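Long-range contact in fructosamine deglycase FrlB (Bacillus subtilis, PDB 3EUA), which converts a range of fructosamine 6-phosphates to glucose 6-phosphate and a free amino acid: residues 63-68 and 94-99. Numbering follows the deposited sequence.
Sequences EFIQRN and AAFARG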
# COMPACT_ATOMS: atom_id res chain seq x y z
N GLU A 63 1.10 1.20 -12.74
CA GLU A 63 1.07 2.39 -11.90
C GLU A 63 2.41 3.12 -12.07
O GLU A 63 2.43 4.30 -12.23
CB GLU A 63 0.84 2.02 -10.44
CG GLU A 63 0.85 3.21 -9.46
CD GLU A 63 -0.35 4.16 -9.56
OE1 GLU A 63 -1.51 3.69 -9.73
OE2 GLU A 63 -0.15 5.40 -9.40
N PHE A 64 3.53 2.40 -12.02
CA PHE A 64 4.87 2.99 -12.22
C PHE A 64 4.99 3.79 -13.50
O PHE A 64 5.45 4.92 -13.50
CB PHE A 64 5.92 1.85 -12.17
CG PHE A 64 7.31 2.25 -12.59
CD1 PHE A 64 8.13 2.99 -11.74
CD2 PHE A 64 7.84 1.81 -13.80
CE1 PHE A 64 9.39 3.33 -12.10
CE2 PHE A 64 9.14 2.12 -14.16
CZ PHE A 64 9.92 2.88 -13.29
N ILE A 65 4.55 3.19 -14.60
CA ILE A 65 4.64 3.84 -15.91
C ILE A 65 3.79 5.10 -15.98
O ILE A 65 4.27 6.15 -16.43
CB ILE A 65 4.16 2.88 -17.02
CG1 ILE A 65 5.10 1.67 -17.15
CG2 ILE A 65 4.02 3.65 -18.36
CD1 ILE A 65 4.46 0.46 -17.88
N GLN A 66 2.54 4.98 -15.55
CA GLN A 66 1.59 6.10 -15.63
C GLN A 66 1.87 7.19 -14.63
O GLN A 66 1.75 8.38 -14.98
CB GLN A 66 0.12 5.63 -15.51
CG GLN A 66 -0.37 4.71 -16.68
CD GLN A 66 -0.09 5.30 -18.05
OE1 GLN A 66 0.64 4.71 -18.86
NE2 GLN A 66 -0.59 6.51 -18.29
N ARG A 67 2.22 6.83 -13.40
CA ARG A 67 2.57 7.82 -12.38
C ARG A 67 3.85 8.56 -12.83
O ARG A 67 4.03 9.74 -12.52
CB ARG A 67 2.74 7.17 -11.03
CG ARG A 67 3.03 8.14 -9.85
CD ARG A 67 3.23 7.33 -8.60
NE ARG A 67 1.99 6.70 -8.10
CZ ARG A 67 1.46 6.89 -6.89
NH1 ARG A 67 2.10 7.60 -5.94
NH2 ARG A 67 0.33 6.26 -6.58
N ASN A 68 4.72 7.85 -13.55
CA ASN A 68 5.94 8.42 -14.16
C ASN A 68 6.71 9.30 -13.16
O ASN A 68 6.77 10.52 -13.33
CB ASN A 68 5.48 9.19 -15.40
CG ASN A 68 6.61 9.76 -16.21
OD1 ASN A 68 7.70 9.21 -16.24
ND2 ASN A 68 6.35 10.89 -16.87
N ALA A 94 10.06 -2.13 -17.85
CA ALA A 94 11.52 -2.29 -18.03
C ALA A 94 11.99 -1.39 -19.16
O ALA A 94 13.00 -0.69 -19.02
CB ALA A 94 11.92 -3.78 -18.34
N ALA A 95 11.27 -1.42 -20.28
CA ALA A 95 11.61 -0.60 -21.45
C ALA A 95 11.49 0.88 -21.11
O ALA A 95 12.35 1.69 -21.47
CB ALA A 95 10.72 -0.95 -22.64
N PHE A 96 10.43 1.23 -20.40
CA PHE A 96 10.19 2.60 -19.97
C PHE A 96 11.33 3.15 -19.10
O PHE A 96 11.82 4.24 -19.36
CB PHE A 96 8.86 2.65 -19.19
CG PHE A 96 8.53 3.98 -18.64
CD1 PHE A 96 8.10 5.00 -19.48
CD2 PHE A 96 8.61 4.24 -17.30
CE1 PHE A 96 7.78 6.23 -18.98
CE2 PHE A 96 8.28 5.48 -16.81
CZ PHE A 96 7.87 6.45 -17.64
N ALA A 97 11.72 2.39 -18.08
CA ALA A 97 12.80 2.77 -17.18
C ALA A 97 14.12 2.85 -17.91
O ALA A 97 14.85 3.82 -17.76
CB ALA A 97 12.89 1.80 -16.00
N ARG A 98 14.41 1.86 -18.75
CA ARG A 98 15.66 1.85 -19.50
C ARG A 98 15.72 3.06 -20.44
O ARG A 98 16.77 3.68 -20.57
CB ARG A 98 15.87 0.55 -20.25
CG ARG A 98 17.29 0.35 -20.76
CD ARG A 98 17.53 -1.12 -21.12
NE ARG A 98 18.92 -1.36 -21.52
CZ ARG A 98 19.42 -2.53 -21.93
NH1 ARG A 98 18.65 -3.61 -22.02
NH2 ARG A 98 20.70 -2.61 -22.26
N GLY A 99 14.60 3.40 -21.07
CA GLY A 99 14.51 4.55 -21.98
C GLY A 99 14.81 5.86 -21.28
O GLY A 99 15.28 6.79 -21.91
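This is an aromatic helix-helix contact, with Phe-96 of helix 88-99 set against Phe-64 and Ile-65 of helix 61-67 and Asn-68 just after its end. The two short helical segments run in roughly the same direction, at 41°, and their axes stay 10.3 Å apart at closest approach. Phe-96 buries the largest area in the contact, and its ring lies between the two helices. Its CB points at helix 61-67, and CG lies anti to the backbone N (chi1 178°). The two phenylalanine rings form an offset edge-to-face pair, with the edge of Phe-96 toward the face of Phe-64. Their planes stand at 89°, and CD2 of Phe-96 lies 3.8 Å from CE2 of Phe-64. Ala-97 CB meets the edge of the Phe-64 ring, 4.2 Å from CZ. On one face of the Phe-96 ring sits Ile-65 CA, 4.0 Å above the plane and shifted toward the rim. Both helices belong to the first SIS domain, an alpha/beta fold with a parallel sheet. Helix 61-67 directly follows strand 55-60, at one edge of the sheet. Helix 88-99 is the helix of the beta-alpha-beta crossover between the adjacent parallel strands 76-82 and 103-108. Phe-64 also touches Tyr-59 of that edge strand, and both rings touch Leu-72. Asn-68 leaves the helix with positive phi. Its OD1 comes in near the plane of the Phe-96 ring, 3.1 Å from CZ, where the partly positive ring edge would suit a carbonyl oxygen. The amide is steeply turned from the ring plane. The same OD1 accepts a weak hydrogen bond from Lys-100. The Glu-63/Arg-67 salt bridge on helix 61-67 meets the second subunit, where Arg-67 pairs with Asp-48 and Glu-63 with His-228 of that subunit.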